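PDB 3T8J: purine nucleosidase, (IunH-1) from Sulfolobus solfataricus, which belongs to the nucleosidase clan of mixed alpha/beta proteins and carries a bound sodium ion at the C-terminal ends of central strands of its sheet. Local coordinates for residues 7-11 with 12-16; 104-107 with 108-112. All coordinates share one frame; numbering follows the deposited sequence.

The two contacts illustrate how an alpha/beta fold divides labour between a metal site and the helices around the sheet. Contact 1 is the turn at the C-terminal end of strand 3-8, where D9 and D14 bind the sodium ion. Contact 2 is a run of helix 101-111, which rests on the same strand through I105 and L108, both touching I5. Strand 116-120 follows that helix, lies beside strand 3-8, and leads directly into I121 and S122, which also bind the sodium. The contact centres are 22 Å apart and their nearest atoms about 5 Å apart, without touching; the I105 side chain is about 13 Å from the ion.

Contact 1 (7-11 with 12-16). With NA (sodium ion), chain B.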
loop_
_atom_site.group_PDB
_atom_site.type_symbol
_atom_site.label_atom_id
_atom_site.label_comp_id
_atom_site.label_asym_id
_atom_site.label_seq_id
_atom_site.Cartn_x
_atom_site.Cartn_y
_atom_site.Cartn_z
ATOM N N ASP A 7 -9.254 0.447 30.558
ATOM C CA ASP A 7 -9.198 1.468 29.505
ATOM C C ASP A 7 -10.458 1.356 28.657
ATOM O O ASP A 7 -10.711 0.321 28.044
ATOM C CB ASP A 7 -7.916 1.278 28.678
ATOM C CG ASP A 7 -7.663 2.422 27.688
ATOM O OD1 ASP A 7 -7.339 3.572 28.088
ATOM O OD2 ASP A 7 -7.805 2.181 26.455
ATOM N N CYS A 8 -11.236 2.445 28.660
ATOM C CA CYS A 8 -12.636 2.475 28.200
ATOM C C CYS A 8 -12.932 3.560 27.148
ATOM O O CYS A 8 -12.650 4.746 27.366
ATOM C CB CYS A 8 -13.557 2.768 29.395
ATOM S SG CYS A 8 -13.521 1.535 30.675
ATOM N N ASP A 9 -13.568 3.153 26.036
ATOM C CA ASP A 9 -14.303 4.058 25.132
ATOM C C ASP A 9 -15.773 3.927 25.518
ATOM O O ASP A 9 -16.565 3.287 24.851
ATOM C CB ASP A 9 -14.042 3.797 23.625
ATOM C CG ASP A 9 -14.358 2.365 23.144
ATOM O OD1 ASP A 9 -14.685 2.206 21.942
ATOM O OD2 ASP A 9 -14.222 1.368 23.904
ATOM N N THR A 10 -16.085 4.489 26.677
ATOM C CA THR A 10 -17.117 3.936 27.566
ATOM C C THR A 10 -18.515 3.816 26.971
ATOM O O THR A 10 -19.177 4.828 26.724
ATOM C CB THR A 10 -17.260 4.812 28.826
ATOM O OG1 THR A 10 -15.975 5.323 29.252
ATOM C CG2 THR A 10 -17.932 4.014 29.956
ATOM N N ALA A 11 -18.960 2.581 26.764
ATOM C CA ALA A 11 -20.334 2.258 26.389
ATOM C C ALA A 11 -20.810 1.114 27.326
ATOM O O ALA A 11 -20.161 0.810 28.355
ATOM C CB ALA A 11 -20.396 1.871 24.893
ATOM N N GLU A 12 -21.930 0.475 27.009
ATOM C CA GLU A 12 -22.547 -0.494 27.920
ATOM C C GLU A 12 -21.620 -1.605 28.449
ATOM O O GLU A 12 -21.563 -1.847 29.651
ATOM C CB GLU A 12 -23.836 -1.070 27.304
ATOM C CG GLU A 12 -23.663 -2.089 26.130
ATOM C CD GLU A 12 -22.886 -1.560 24.930
ATOM O OE1 GLU A 12 -23.485 -0.751 24.165
ATOM O OE2 GLU A 12 -21.696 -1.953 24.750
ATOM N N ASP A 13 -20.860 -2.225 27.558
ATOM C CA ASP A 13 -20.068 -3.384 27.967
ATOM C C ASP A 13 -18.818 -2.953 28.737
ATOM O O ASP A 13 -18.242 -3.773 29.486
ATOM C CB ASP A 13 -19.700 -4.273 26.765
ATOM C CG ASP A 13 -19.900 -5.763 27.041
ATOM O OD1 ASP A 13 -20.893 -6.151 27.702
ATOM O OD2 ASP A 13 -19.091 -6.575 26.563
ATOM N N ASP A 14 -18.390 -1.693 28.593
ATOM C CA ASP A 14 -17.293 -1.139 29.427
ATOM C C ASP A 14 -17.786 -0.962 30.862
ATOM O O ASP A 14 -17.093 -1.273 31.815
ATOM C CB ASP A 14 -16.793 0.228 28.902
ATOM C CG ASP A 14 -16.338 0.196 27.460
ATOM O OD1 ASP A 14 -15.101 0.077 27.242
ATOM O OD2 ASP A 14 -17.200 0.290 26.532
ATOM N N VAL A 15 -18.981 -0.367 31.011
ATOM C CA VAL A 15 -19.603 -0.231 32.332
ATOM C C VAL A 15 -19.757 -1.591 33.007
ATOM O O VAL A 15 -19.355 -1.773 34.181
ATOM C CB VAL A 15 -20.967 0.489 32.259
ATOM C CG1 VAL A 15 -21.671 0.476 33.669
ATOM C CG2 VAL A 15 -20.745 1.924 31.767
ATOM N N LEU A 16 -20.281 -2.579 32.283
ATOM C CA LEU A 16 -20.446 -3.901 32.891
ATOM C C LEU A 16 -19.107 -4.570 33.252
ATOM O O LEU A 16 -19.016 -5.253 34.261
ATOM C CB LEU A 16 -21.279 -4.817 31.998
ATOM C CG LEU A 16 -21.979 -5.953 32.739
ATOM C CD1 LEU A 16 -23.195 -5.422 33.517
ATOM C CD2 LEU A 16 -22.415 -7.057 31.783
HETATM NA NA NA B . -14.157 -0.488 25.229
HETATM O O HOH W 1 -16.242 -1.178 24.378
#
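D9 and D14 each give one carboxylate oxygen to a single sodium ion, an example of the aspartate-rich DxDxxxDD motif of nucleoside hydrolases, set where strand 3-8 of a beta-alpha-beta unit turns into helix 12-23. D9 OD2 and D14 OD1 both lie 2.3 Å from the sodium, and their carboxylate planes stand 89° apart, so the ion is met by two crossed groups. I121 O and S122 OG are further ligands, while N37 N bonds the other oxygen of D9.

The tight part is around D14. Its CG stands anti to its own carbonyl carbon (chi1 -56°), which turns the carboxylate back toward A11 N and the ion. D14 OD2 takes the A11 N-H from above the carboxylate plane (A11 N to D14 OD2 2.9 Å), a second grip that restrains rotation. A11, at the N-cap position, returns the link: V15 N reaches A11 O at 3.1 Å in a nearly straight bond, and D14 N adds a weak one. C8 SG rests on D14 CB at 3.9 Å.

The site is buried; its less tightly packed part is where a bound water fills a ligand position: water 1 lies 2.4 Å from the sodium and 2.8 Å from D14 OD2, to which it can donate.

Contact 2 (104-107 with 108-112); sequences AIID and LANEY
L108 folds its side chain back along helix 101-111 over the carbonyl of A104, one turn earlier, and shows how a rotamer can set hydrocarbon beside a backbone bond. With CG anti to its own carbonyl carbon (chi1 -72°), CB, CG and CD1 all gather near A104 O, L108 CG at 3.4 Å, while L108 N donates to that same oxygen at 2.9 Å. The other methyl, CD2, meets the Y112 ring at its edge, in the ring plane. One face of that ring receives E111 CG, offset toward the rim, and the ring also meets H3.

The next i to i+4 bonds of the helix repeat the backbone pattern: A109 N to I105 O, N110 N to I106 O and E111 N to D107 O. I106 and N110 lie side by side and point the same way, with I106 CG2 4.1 Å from N110 ND2; the isoleucine holds that methyl anti to its backbone N, placing it on the side of the next turn, where the amide lies. N110 ND2 then reaches D107 through a shared solvent molecule: water 2 accepts from N110 ND2 at 3.0 Å and donates to D107 OD1 at 2.6 Å. The opposite end of the amide, N110 OD1, is taken by K140 NZ, so both ends of the group have partners and its flip is defined.

I105 and L108 touch I5 of strand 3-8, L108 also reaches V29 and A30, and A109 meets I137, whereas D107, N110 and E111 are exposed: an amphipathic alpha helix packed against the parallel part of an alpha/beta sheet.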
loop_
_atom_site.group_PDB
_atom_site.type_symbol
_atom_site.label_atom_id
_atom_site.label_comp_id
_atom_site.label_asym_id
_atom_site.label_seq_id
_atom_site.Cartn_x
_atom_site.Cartn_y
_atom_site.Cartn_z
ATOM N N ALA A 104 -0.594 8.880 33.473
ATOM C CA ALA A 104 -1.111 8.103 34.598
ATOM C C ALA A 104 -0.725 6.626 34.508
ATOM O O ALA A 104 -0.373 6.002 35.505
ATOM C CB ALA A 104 -2.639 8.250 34.707
ATOM N N ILE A 105 -0.790 6.060 33.312
ATOM C CA ILE A 105 -0.371 4.650 33.096
ATOM C C ILE A 105 1.093 4.451 33.489
ATOM O O ILE A 105 1.412 3.486 34.176
ATOM C CB ILE A 105 -0.630 4.208 31.636
ATOM C CG1 ILE A 105 -2.134 4.154 31.347
ATOM C CG2 ILE A 105 0.026 2.830 31.342
ATOM C CD1 ILE A 105 -2.475 4.154 29.839
ATOM N N ILE A 106 1.961 5.383 33.092
ATOM C CA ILE A 106 3.383 5.284 33.465
ATOM C C ILE A 106 3.556 5.353 34.992
ATOM O O ILE A 106 4.270 4.522 35.588
ATOM C CB ILE A 106 4.199 6.371 32.748
ATOM C CG1 ILE A 106 4.257 6.111 31.244
ATOM C CG2 ILE A 106 5.637 6.435 33.309
ATOM C CD1 ILE A 106 4.697 7.327 30.429
ATOM N N ASP A 107 2.889 6.308 35.645
ATOM C CA ASP A 107 2.989 6.450 37.097
ATOM C C ASP A 107 2.519 5.186 37.827
ATOM O O ASP A 107 3.146 4.735 38.787
ATOM C CB ASP A 107 2.175 7.661 37.553
ATOM C CG ASP A 107 2.866 8.995 37.249
ATOM O OD1 ASP A 107 4.081 9.005 36.962
ATOM O OD2 ASP A 107 2.188 10.050 37.347
ATOM N N LEU A 108 1.397 4.631 37.380
ATOM C CA LEU A 108 0.782 3.450 37.992
ATOM C C LEU A 108 1.617 2.176 37.737
ATOM O O LEU A 108 1.711 1.299 38.606
ATOM C CB LEU A 108 -0.679 3.314 37.541
ATOM C CG LEU A 108 -1.576 4.365 38.181
ATOM C CD1 LEU A 108 -2.877 4.501 37.365
ATOM C CD2 LEU A 108 -1.834 4.077 39.648
ATOM N N ALA A 109 2.236 2.095 36.566
ATOM C CA ALA A 109 3.139 0.988 36.246
ATOM C C ALA A 109 4.340 1.005 37.178
ATOM O O ALA A 109 4.848 -0.045 37.566
ATOM C CB ALA A 109 3.571 1.061 34.759
ATOM N N ASN A 110 4.802 2.188 37.558
ATOM C CA ASN A 110 5.864 2.286 38.556
ATOM C C ASN A 110 5.370 1.927 39.947
ATOM O O ASN A 110 6.040 1.171 40.669
ATOM C CB ASN A 110 6.463 3.685 38.534
ATOM C CG ASN A 110 7.488 3.869 37.421
ATOM O OD1 ASN A 110 8.423 3.074 37.310
ATOM N ND2 ASN A 110 7.393 4.967 36.687
ATOM N N GLU A 111 4.212 2.457 40.348
ATOM C CA GLU A 111 3.687 2.210 41.701
ATOM C C GLU A 111 3.399 0.726 41.946
ATOM O O GLU A 111 3.675 0.205 43.056
ATOM C CB GLU A 111 2.423 3.047 41.930
ATOM C CG GLU A 111 1.779 2.772 43.279
ATOM C CD GLU A 111 0.601 3.677 43.637
ATOM O OE1 GLU A 111 0.108 4.444 42.773
ATOM O OE2 GLU A 111 0.141 3.599 44.811
ATOM N N TYR A 112 2.898 0.043 40.913
ATOM C CA TYR A 112 2.525 -1.379 40.965
ATOM C C TYR A 112 3.397 -2.261 40.054
ATOM O O TYR A 112 2.932 -3.281 39.535
ATOM C CB TYR A 112 1.034 -1.544 40.613
ATOM C CG TYR A 112 0.098 -0.817 41.552
ATOM C CD1 TYR A 112 -0.278 -1.391 42.760
ATOM C CD2 TYR A 112 -0.400 0.443 41.238
ATOM C CE1 TYR A 112 -1.142 -0.724 43.626
ATOM C CE2 TYR A 112 -1.252 1.113 42.106
ATOM C CZ TYR A 112 -1.615 0.523 43.286
ATOM O OH TYR A 112 -2.474 1.192 44.150
HETATM O O HOH W 2 6.329 7.767 36.978
#